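Local coordinates for protein precorrin-6A reductase (Rhodobacter capsulatus, PDB 4X7G) that probably catalyses the NADPH-dependent reduction of the precorrin-6A macrocycle in cobalamin (vitamin B12) biosynthesis, at residues Arg129-Ile134 with Thr191-Lys196; Tyr150-Val155 with Pro165-Val170. One frame throughout, in Å; residues are numbered along the deposited sequence.

Contact 1: residues Arg129-Ile134 with Thr191-Lys196. With 3Y8 (3-[(1R,2S,3S,7S,11S,16S,17R,18R,19R)-2,7,12,18-tetrakis(2-hydroxy-2-oxoethyl)-3,13-bis(3-hydroxy-3-oxopropyl)-1,2,5,7,11,17-hexamethyl-17-(3-oxidanyl-3-oxidanylidene-prop-1-enyl)-3,6,8,10,15,16,18,19,21,24-decahydrocorrin-8-yl]propanoic acid), chain C.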
loop_
_atom_site.group_PDB
_atom_site.type_symbol
_atom_site.label_atom_id
_atom_site.label_comp_id
_atom_site.label_asym_id
_atom_site.label_seq_id
_atom_site.Cartn_x
_atom_site.Cartn_y
_atom_site.Cartn_z
ATOM N N ARG A 129 -16.664 11.709 -14.311
ATOM C CA ARG A 129 -15.967 12.418 -13.222
ATOM C C ARG A 129 -15.349 11.335 -12.337
ATOM O O ARG A 129 -16.045 10.729 -11.547
ATOM C CB ARG A 129 -16.929 13.302 -12.476
ATOM C CG ARG A 129 -17.486 14.437 -13.409
ATOM C CD ARG A 129 -18.373 15.406 -12.649
ATOM N NE ARG A 129 -17.683 16.173 -11.646
ATOM C CZ ARG A 129 -16.993 17.261 -11.845
ATOM N NH1 ARG A 129 -16.809 17.704 -13.064
ATOM N NH2 ARG A 129 -16.382 17.879 -10.839
ATOM N N VAL A 130 -14.091 11.081 -12.597
ATOM C CA VAL A 130 -13.461 9.848 -12.078
ATOM C C VAL A 130 -12.470 10.126 -10.987
ATOM O O VAL A 130 -11.556 10.917 -11.201
ATOM C CB VAL A 130 -12.731 9.171 -13.246
ATOM C CG1 VAL A 130 -12.040 7.871 -12.765
ATOM C CG2 VAL A 130 -13.640 8.901 -14.466
ATOM N N PHE A 131 -12.682 9.500 -9.825
ATOM C CA PHE A 131 -11.715 9.586 -8.757
ATOM C C PHE A 131 -10.627 8.571 -8.991
ATOM O O PHE A 131 -10.915 7.316 -8.881
ATOM C CB PHE A 131 -12.346 9.432 -7.413
ATOM C CG PHE A 131 -11.384 9.508 -6.240
ATOM C CD1 PHE A 131 -10.200 10.215 -6.289
ATOM C CD2 PHE A 131 -11.732 8.873 -5.068
ATOM C CE1 PHE A 131 -9.388 10.315 -5.180
ATOM C CE2 PHE A 131 -10.913 8.979 -3.928
ATOM C CZ PHE A 131 -9.740 9.720 -4.004
ATOM N N LEU A 132 -9.423 8.962 -9.421
ATOM C CA LEU A 132 -8.293 8.067 -9.593
ATOM C C LEU A 132 -7.624 7.905 -8.315
ATOM O O LEU A 132 -6.603 8.553 -8.038
ATOM C CB LEU A 132 -7.330 8.586 -10.622
ATOM C CG LEU A 132 -7.777 8.744 -11.983
ATOM C CD1 LEU A 132 -6.586 9.193 -12.879
ATOM C CD2 LEU A 132 -8.334 7.473 -12.512
ATOM N N ALA A 133 -8.125 7.025 -7.466
ATOM C CA ALA A 133 -7.638 6.854 -6.137
ATOM C C ALA A 133 -6.531 5.892 -6.076
ATOM O O ALA A 133 -6.534 4.908 -5.341
ATOM C CB ALA A 133 -8.810 6.424 -5.256
ATOM N N ILE A 134 -5.491 6.155 -6.883
ATOM C CA ILE A 134 -4.395 5.279 -7.194
ATOM C C ILE A 134 -3.083 5.962 -6.979
ATOM O O ILE A 134 -2.028 5.343 -7.292
ATOM C CB ILE A 134 -4.490 4.670 -8.557
ATOM C CG1 ILE A 134 -4.423 5.783 -9.608
ATOM C CG2 ILE A 134 -5.731 3.763 -8.655
ATOM C CD1 ILE A 134 -4.113 5.249 -10.978
ATOM N N THR A 191 -18.496 10.351 -10.347
ATOM C CA THR A 191 -19.344 9.334 -10.924
ATOM C C THR A 191 -18.769 7.951 -10.866
ATOM O O THR A 191 -19.496 6.984 -10.929
ATOM C CB THR A 191 -19.647 9.698 -12.376
ATOM O OG1 THR A 191 -18.489 9.731 -13.177
ATOM C CG2 THR A 191 -20.366 11.064 -12.514
ATOM N N HIS A 192 -17.430 7.851 -10.757
ATOM C CA HIS A 192 -16.769 6.553 -10.833
ATOM C C HIS A 192 -15.533 6.585 -9.972
ATOM O O HIS A 192 -14.847 7.630 -9.946
ATOM C CB HIS A 192 -16.249 6.239 -12.226
ATOM C CG HIS A 192 -17.293 6.065 -13.274
ATOM N ND1 HIS A 192 -17.984 7.098 -13.834
ATOM C CD2 HIS A 192 -17.732 4.939 -13.869
ATOM C CE1 HIS A 192 -18.850 6.628 -14.714
ATOM N NE2 HIS A 192 -18.722 5.312 -14.744
ATOM N N VAL A 193 -15.214 5.510 -9.253
ATOM C CA VAL A 193 -13.976 5.395 -8.490
ATOM C C VAL A 193 -13.097 4.322 -9.091
ATOM O O VAL A 193 -13.626 3.228 -9.374
ATOM C CB VAL A 193 -14.258 5.109 -7.023
ATOM C CG1 VAL A 193 -12.982 4.950 -6.239
ATOM C CG2 VAL A 193 -15.139 6.176 -6.398
ATOM N N VAL A 194 -11.834 4.604 -9.272
ATOM C CA VAL A 194 -10.835 3.609 -9.676
ATOM C C VAL A 194 -9.982 3.322 -8.471
ATOM O O VAL A 194 -9.447 4.258 -7.847
ATOM C CB VAL A 194 -9.998 4.051 -10.848
ATOM C CG1 VAL A 194 -8.880 3.067 -11.178
ATOM C CG2 VAL A 194 -10.872 4.294 -12.075
ATOM N N ALA A 195 -9.740 2.060 -8.129
ATOM C CA ALA A 195 -9.069 1.662 -6.879
ATOM C C ALA A 195 -8.282 0.419 -7.123
ATOM O O ALA A 195 -8.767 -0.492 -7.816
ATOM C CB ALA A 195 -10.066 1.466 -5.770
ATOM N N LYS A 196 -7.129 0.283 -6.496
ATOM C CA LYS A 196 -6.386 -0.974 -6.382
ATOM C C LYS A 196 -6.903 -1.751 -5.199
ATOM O O LYS A 196 -7.238 -1.142 -4.160
ATOM C CB LYS A 196 -4.909 -0.682 -6.126
ATOM C CG LYS A 196 -4.178 0.210 -7.151
ATOM C CD LYS A 196 -2.655 0.503 -6.683
ATOM C CE LYS A 196 -2.038 1.862 -7.032
ATOM N NZ LYS A 196 -0.631 1.800 -6.778
HETATM C C48 3Y8 C . 5.695 6.554 1.332
HETATM C C47 3Y8 C . 4.204 7.367 4.046
HETATM C C43 3Y8 C . 0.019 5.124 8.016
HETATM C C42 3Y8 C . -0.352 5.667 6.571
HETATM C C41 3Y8 C . -0.176 4.449 5.684
HETATM C C38 3Y8 C . -1.836 2.037 3.083
HETATM C C37 3Y8 C . -2.557 3.101 3.814
HETATM C C36 3Y8 C . -2.962 5.508 4.390
HETATM C C35 3Y8 C . -3.960 4.610 1.561
HETATM C C32 3Y8 C . -6.764 6.647 -1.832
HETATM C C31 3Y8 C . -5.622 5.565 -2.045
HETATM C C2 3Y8 C . -2.308 4.657 -2.490
HETATM C C1 3Y8 C . -1.027 5.372 -1.933
HETATM C C4 3Y8 C . -2.382 4.948 -0.114
HETATM C C5 3Y8 C . -2.672 4.839 1.193
HETATM C C7 3Y8 C . -1.963 4.560 3.652
HETATM C C8 3Y8 C . -0.609 4.741 4.251
HETATM C C6 3Y8 C . -1.745 4.915 2.296
HETATM C C3 3Y8 C . -3.303 4.841 -1.329
HETATM C C11 3Y8 C . 2.116 6.800 2.575
HETATM C C12 3Y8 C . 3.546 6.954 2.721
HETATM C C13 3Y8 C . 4.192 6.681 1.595
HETATM C C14 3Y8 C . 3.193 6.388 0.583
HETATM C C15 3Y8 C . 3.483 6.072 -0.726
HETATM C C16 3Y8 C . 2.393 5.770 -1.660
HETATM C C17 3Y8 C . 2.545 5.724 -3.156
HETATM C C18 3Y8 C . 1.078 5.429 -3.604
HETATM C C19 3Y8 C . 0.347 4.820 -2.328
HETATM C C20 3Y8 C . -1.101 6.887 -2.150
HETATM C C21 3Y8 C . 4.220 8.947 4.218
HETATM C C24 3Y8 C . 1.336 8.058 2.970
HETATM C C25 3Y8 C . -2.840 5.276 -3.795
HETATM C C26 3Y8 C . -2.067 3.147 -2.622
HETATM O O59 3Y8 C . 1.348 10.580 -3.697
HETATM C C57 3Y8 C . 2.324 9.731 -3.526
HETATM O O58 3Y8 C . 3.556 9.947 -3.673
HETATM C C56 3Y8 C . 1.880 8.313 -3.290
HETATM C C55 3Y8 C . 2.911 7.199 -3.660
HETATM C C54 3Y8 C . 3.538 4.681 -3.612
HETATM C C60 3Y8 C . 0.877 4.465 -4.772
HETATM C C61 3Y8 C . 1.287 4.926 -6.093
HETATM O O62 3Y8 C . 1.371 4.008 -6.994
HETATM O O63 3Y8 C . 1.502 6.145 -6.339
HETATM N N24 3Y8 C . 1.255 5.198 -1.232
HETATM N N23 3Y8 C . 1.972 6.484 1.179
HETATM C C49 3Y8 C . 6.111 5.080 1.436
HETATM C C50 3Y8 C . 7.566 4.781 1.288
HETATM O O51 3Y8 C . 8.377 5.692 1.002
HETATM O O52 3Y8 C . 7.881 3.571 1.584
HETATM O O23 3Y8 C . 3.857 9.361 5.339
HETATM O O22 3Y8 C . 4.566 9.611 3.271
HETATM C C10 3Y8 C . 1.670 5.547 3.397
HETATM C C9 3Y8 C . 0.212 5.249 3.316
HETATM N N22 3Y8 C . -0.499 5.402 2.118
HETATM O O44 3Y8 C . -0.902 4.537 8.602
HETATM O O45 3Y8 C . 1.030 5.490 8.453
HETATM O O39 3Y8 C . -1.841 0.909 3.670
HETATM O O40 3Y8 C . -1.431 2.244 1.941
HETATM N N21 3Y8 C . -1.181 5.226 -0.491
HETATM C C27 3Y8 C . -3.348 2.350 -3.004
HETATM O O28 3Y8 C . -3.590 2.264 -4.215
HETATM O O29 3Y8 C . -4.052 1.857 -2.128
HETATM C C30 3Y8 C . -4.381 5.972 -1.313
HETATM O O34 3Y8 C . -6.474 7.804 -2.314
HETATM O O33 3Y8 C . -7.768 6.095 -1.381
HETATM O O HOH W 1 -6.210 2.344 -4.852
#
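The Phe131 ring meets Val193 obliquely, CD2 lying 4.3 Å from Val193 CG1. Ala133 CB lies over one ring face, 3.5 Å above the plane and displaced toward the rim, and O34 of the precorrin 3Y8 approaches CZ, again obliquely. The His192 ring is engaged at its edge: Thr191 OG1 lies in its plane, 2.8 Å from ND1, and either could be the donor. Thr191 chi1 of 63° tucks OG1 between its own backbone N and carbonyl carbon, where it accepts from Arg129 N at 2.9 Å. The axes of the short strand segments run parallel, inclined by 21°, with Val130, Phe131 and Leu132 bridged to His192, Val193 and Val194. The bond from Val194 N to Phe131 O (2.9 Å, 178° at hydrogen) is almost perfectly straight. On the face carrying Val130, Leu132 and Val194, Val194 CG2 packs on Val130 CG1 at 3.8 Å and alongside Leu132 CD2. Beside Ala133 and Lys196, a water accepts from Lys196 N and stands near Ala133 O and 3Y8 O28. The Lys196 chain runs past O28 and alongside Ile134, whose O is 3.5 Å from Lys196 CE, to place NZ 3.0 Å from 3Y8 O62. A leucine in its place would probably leave O62 without this N-H donor, weakening the grip on that carboxylate. Lys196 also belongs to the NADP pocket. The pair forms the middle of a parallel six-stranded Rossmann-type sheet, flanked by strands 149-154 and 216-220, while Lys206 of helix 205-213 touches Ala133 and Ala195.

Contact 2: residues Tyr150-Val155 with Pro165-Val170. With 3Y8 (3-[(1R,2S,3S,7S,11S,16S,17R,18R,19R)-2,7,12,18-tetrakis(2-hydroxy-2-oxoethyl)-3,13-bis(3-hydroxy-3-oxopropyl)-1,2,5,7,11,17-hexamethyl-17-(3-oxidanyl-3-oxidanylidene-prop-1-enyl)-3,6,8,10,15,16,18,19,21,24-decahydrocorrin-8-yl]propanoic acid), chain C.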
loop_
_atom_site.group_PDB
_atom_site.type_symbol
_atom_site.label_atom_id
_atom_site.label_comp_id
_atom_site.label_asym_id
_atom_site.label_seq_id
_atom_site.Cartn_x
_atom_site.Cartn_y
_atom_site.Cartn_z
ATOM N N TYR A 150 -10.801 14.164 -13.970
ATOM C CA TYR A 150 -10.172 13.337 -12.997
ATOM C C TYR A 150 -9.973 14.085 -11.686
ATOM O O TYR A 150 -9.517 15.257 -11.683
ATOM C CB TYR A 150 -8.857 12.788 -13.469
ATOM C CG TYR A 150 -8.946 11.803 -14.614
ATOM C CD1 TYR A 150 -9.465 10.559 -14.376
ATOM C CD2 TYR A 150 -8.585 12.127 -15.922
ATOM C CE1 TYR A 150 -9.563 9.619 -15.426
ATOM C CE2 TYR A 150 -8.693 11.236 -16.954
ATOM C CZ TYR A 150 -9.145 9.976 -16.669
ATOM O OH TYR A 150 -9.227 8.989 -17.666
ATOM N N LEU A 151 -10.266 13.424 -10.596
ATOM C CA LEU A 151 -9.862 13.841 -9.250
ATOM C C LEU A 151 -8.675 13.037 -8.838
ATOM O O LEU A 151 -8.760 11.758 -8.917
ATOM C CB LEU A 151 -11.009 13.680 -8.288
ATOM C CG LEU A 151 -10.705 13.961 -6.781
ATOM C CD1 LEU A 151 -10.382 15.447 -6.582
ATOM C CD2 LEU A 151 -11.821 13.551 -5.901
ATOM N N LEU A 152 -7.623 13.618 -8.423
ATOM C CA LEU A 152 -6.401 12.970 -7.982
ATOM C C LEU A 152 -6.207 13.220 -6.506
ATOM O O LEU A 152 -6.721 14.231 -5.957
ATOM C CB LEU A 152 -5.162 13.531 -8.723
ATOM C CG LEU A 152 -5.320 13.691 -10.192
ATOM C CD1 LEU A 152 -4.129 14.299 -10.844
ATOM C CD2 LEU A 152 -5.681 12.388 -10.854
ATOM N N ARG A 153 -5.522 12.347 -5.812
ATOM C CA ARG A 153 -5.188 12.532 -4.389
ATOM C C ARG A 153 -3.692 12.153 -4.263
ATOM O O ARG A 153 -3.353 11.003 -4.471
ATOM C CB ARG A 153 -6.106 11.748 -3.478
ATOM C CG ARG A 153 -5.720 11.897 -2.022
ATOM C CD ARG A 153 -6.906 11.718 -1.080
ATOM N NE ARG A 153 -7.475 10.397 -1.125
ATOM C CZ ARG A 153 -8.572 10.007 -0.498
ATOM N NH1 ARG A 153 -9.005 8.803 -0.597
ATOM N NH2 ARG A 153 -9.275 10.915 0.163
ATOM N N LEU A 154 -2.896 13.122 -3.939
ATOM C CA LEU A 154 -1.451 13.048 -3.979
ATOM C C LEU A 154 -0.878 13.398 -2.621
ATOM O O LEU A 154 -1.345 14.316 -1.967
ATOM C CB LEU A 154 -0.863 14.048 -5.008
ATOM C CG LEU A 154 -1.396 13.830 -6.420
ATOM C CD1 LEU A 154 -0.885 14.964 -7.332
ATOM C CD2 LEU A 154 -1.164 12.472 -7.000
ATOM N N VAL A 155 0.137 12.641 -2.158
ATOM C CA VAL A 155 0.791 12.956 -0.889
ATOM C C VAL A 155 1.476 14.333 -0.895
ATOM O O VAL A 155 1.379 15.072 0.090
ATOM C CB VAL A 155 1.761 11.844 -0.454
ATOM C CG1 VAL A 155 2.476 12.203 0.849
ATOM C CG2 VAL A 155 1.011 10.539 -0.266
ATOM N N PRO A 165 -5.551 16.299 -19.080
ATOM C CA PRO A 165 -5.884 17.716 -19.392
ATOM C C PRO A 165 -6.926 18.269 -18.468
ATOM O O PRO A 165 -7.092 19.509 -18.482
ATOM C CB PRO A 165 -6.367 17.680 -20.819
ATOM C CG PRO A 165 -6.718 16.245 -21.074
ATOM C CD PRO A 165 -5.779 15.447 -20.283
ATOM N N ASP A 166 -7.770 17.456 -17.865
ATOM C CA ASP A 166 -8.854 17.913 -16.951
ATOM C C ASP A 166 -8.721 17.183 -15.619
ATOM O O ASP A 166 -9.200 16.040 -15.497
ATOM C CB ASP A 166 -10.189 17.722 -17.574
ATOM C CG ASP A 166 -11.377 18.168 -16.706
ATOM O OD1 ASP A 166 -11.169 18.573 -15.577
ATOM O OD2 ASP A 166 -12.517 18.050 -17.215
ATOM N N ALA A 167 -8.006 17.803 -14.703
ATOM C CA ALA A 167 -7.766 17.159 -13.435
ATOM C C ALA A 167 -7.531 18.171 -12.318
ATOM O O ALA A 167 -6.978 19.245 -12.586
ATOM C CB ALA A 167 -6.585 16.252 -13.560
ATOM N N ARG A 168 -7.993 17.809 -11.137
ATOM C CA ARG A 168 -7.743 18.572 -9.921
ATOM C C ARG A 168 -7.112 17.627 -8.955
ATOM O O ARG A 168 -7.602 16.458 -8.864
ATOM C CB ARG A 168 -9.120 19.024 -9.343
ATOM C CG ARG A 168 -9.115 19.928 -8.142
ATOM C CD ARG A 168 -10.428 20.282 -7.728
ATOM N NE ARG A 168 -11.014 19.493 -6.703
ATOM C CZ ARG A 168 -10.557 19.478 -5.441
ATOM N NH1 ARG A 168 -9.420 20.092 -5.087
ATOM N NH2 ARG A 168 -11.256 18.767 -4.557
ATOM N N ALA A 169 -6.097 18.057 -8.197
ATOM C CA ALA A 169 -5.549 17.213 -7.122
ATOM C C ALA A 169 -5.882 17.703 -5.738
ATOM O O ALA A 169 -5.632 18.926 -5.451
ATOM C CB ALA A 169 -4.109 17.094 -7.283
ATOM N N VAL A 170 -6.204 16.808 -4.851
ATOM C CA VAL A 170 -6.169 17.097 -3.407
ATOM C C VAL A 170 -4.866 16.592 -2.874
ATOM O O VAL A 170 -4.393 15.531 -3.282
ATOM C CB VAL A 170 -7.342 16.481 -2.697
ATOM C CG1 VAL A 170 -8.653 17.017 -3.235
ATOM C CG2 VAL A 170 -7.408 15.043 -2.744
HETATM C C48 3Y8 C . 5.695 6.554 1.332
HETATM C C47 3Y8 C . 4.204 7.367 4.046
HETATM C C43 3Y8 C . 0.019 5.124 8.016
HETATM C C42 3Y8 C . -0.352 5.667 6.571
HETATM C C41 3Y8 C . -0.176 4.449 5.684
HETATM C C38 3Y8 C . -1.836 2.037 3.083
HETATM C C37 3Y8 C . -2.557 3.101 3.814
HETATM C C36 3Y8 C . -2.962 5.508 4.390
HETATM C C35 3Y8 C . -3.960 4.610 1.561
HETATM C C32 3Y8 C . -6.764 6.647 -1.832
HETATM C C31 3Y8 C . -5.622 5.565 -2.045
HETATM C C2 3Y8 C . -2.308 4.657 -2.490
HETATM C C1 3Y8 C . -1.027 5.372 -1.933
HETATM C C4 3Y8 C . -2.382 4.948 -0.114
HETATM C C5 3Y8 C . -2.672 4.839 1.193
HETATM C C7 3Y8 C . -1.963 4.560 3.652
HETATM C C8 3Y8 C . -0.609 4.741 4.251
HETATM C C6 3Y8 C . -1.745 4.915 2.296
HETATM C C3 3Y8 C . -3.303 4.841 -1.329
HETATM C C11 3Y8 C . 2.116 6.800 2.575
HETATM C C12 3Y8 C . 3.546 6.954 2.721
HETATM C C13 3Y8 C . 4.192 6.681 1.595
HETATM C C14 3Y8 C . 3.193 6.388 0.583
HETATM C C15 3Y8 C . 3.483 6.072 -0.726
HETATM C C16 3Y8 C . 2.393 5.770 -1.660
HETATM C C17 3Y8 C . 2.545 5.724 -3.156
HETATM C C18 3Y8 C . 1.078 5.429 -3.604
HETATM C C19 3Y8 C . 0.347 4.820 -2.328
HETATM C C20 3Y8 C . -1.101 6.887 -2.150
HETATM C C21 3Y8 C . 4.220 8.947 4.218
HETATM C C24 3Y8 C . 1.336 8.058 2.970
HETATM C C25 3Y8 C . -2.840 5.276 -3.795
HETATM C C26 3Y8 C . -2.067 3.147 -2.622
HETATM O O59 3Y8 C . 1.348 10.580 -3.697
HETATM C C57 3Y8 C . 2.324 9.731 -3.526
HETATM O O58 3Y8 C . 3.556 9.947 -3.673
HETATM C C56 3Y8 C . 1.880 8.313 -3.290
HETATM C C55 3Y8 C . 2.911 7.199 -3.660
HETATM C C54 3Y8 C . 3.538 4.681 -3.612
HETATM C C60 3Y8 C . 0.877 4.465 -4.772
HETATM C C61 3Y8 C . 1.287 4.926 -6.093
HETATM O O62 3Y8 C . 1.371 4.008 -6.994
HETATM O O63 3Y8 C . 1.502 6.145 -6.339
HETATM N N24 3Y8 C . 1.255 5.198 -1.232
HETATM N N23 3Y8 C . 1.972 6.484 1.179
HETATM C C49 3Y8 C . 6.111 5.080 1.436
HETATM C C50 3Y8 C . 7.566 4.781 1.288
HETATM O O51 3Y8 C . 8.377 5.692 1.002
HETATM O O52 3Y8 C . 7.881 3.571 1.584
HETATM O O23 3Y8 C . 3.857 9.361 5.339
HETATM O O22 3Y8 C . 4.566 9.611 3.271
HETATM C C10 3Y8 C . 1.670 5.547 3.397
HETATM C C9 3Y8 C . 0.212 5.249 3.316
HETATM N N22 3Y8 C . -0.499 5.402 2.118
HETATM O O44 3Y8 C . -0.902 4.537 8.602
HETATM O O45 3Y8 C . 1.030 5.490 8.453
HETATM O O39 3Y8 C . -1.841 0.909 3.670
HETATM O O40 3Y8 C . -1.431 2.244 1.941
HETATM N N21 3Y8 C . -1.181 5.226 -0.491
HETATM C C27 3Y8 C . -3.348 2.350 -3.004
HETATM O O28 3Y8 C . -3.590 2.264 -4.215
HETATM O O29 3Y8 C . -4.052 1.857 -2.128
HETATM C C30 3Y8 C . -4.381 5.972 -1.313
HETATM O O34 3Y8 C . -6.474 7.804 -2.314
HETATM O O33 3Y8 C . -7.768 6.095 -1.381
#
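Arg153 and Val170 pack obliquely, Val170 CG2 reaching to 3.6 Å from Arg153 CB and lying similarly near CG and CD. This methyl sits in the crowded position between its own backbone N and carbonyl carbon, which also brings it to 3.4 Å from Leu152 O. Beyond Val170 the arginine chain bends at chi3 (64°) and presents the edge of its guanidinium to a carboxylate of 3Y8. NE donates to O34 at 3.0 Å and 156°, whereas the bonds from NH1 to O33 and O34 are weak, so NE makes the firmer bond. One residue past the strand, Val155 N gives the precorrin a second, backbone-borne hold, bonding to O59 at 2.8 Å. Away from the ligand, Leu151 CD1 lies over one face of the Arg168 guanidinium, 4.0 Å from NH2, the two side chains running side by side. The other face of the sheet carries small against large residues: Ala169 CB lies 4.0 Å from Leu152 CB and is also touched by Leu154 CD1, and Ala167 packs on Tyr150 CB.

Behind these contacts stands a parallel ladder, its axes inclined by 28°, in which five backbone hydrogen bonds alternate from Tyr150 N with Asp166 O to Leu154 N with Val170 O. Ala167 CA adds a CA-H...O contact to Tyr150 O at 3.1 Å. The second shell fixes the arginines: Arg153 is salt-bridged to Asp181 and makes a cation-pi contact with Phe176, and Arg168 pairs with Glu188. Leu184 of helix 178-187 covers Leu151, Arg153, Arg168 and Val170, strand 129-132 borders strand 149-154 on its other flank, and strand 167-171 closes the sheet as its edge.

Overall arrangement
Contacts 1 and 2 belong to one parallel sheet, in which strands 129-132 and 149-154 are neighbours: Val130 O probably bonds with Leu151 N, and Leu132 N with Leu151 O, each at 2.9 Å. They lie about 10 Å apart between centres. Contact 1, in mid-sheet, is mostly buried, with apolar side chains from Val130 to Leu132 and at Val193 and Val194. Contact 2 reaches the edge, where strand 167-171 is partly exposed and Arg168 has a salt-bridge partner, while Arg153, on the inner strand, is buried. Both send a basic side chain to carboxylates of 3Y8 near the C-terminal strand ends, fitting a precorrin pocket on a Rossmann-fold domain; of the two, only contact 1 also borders NADP.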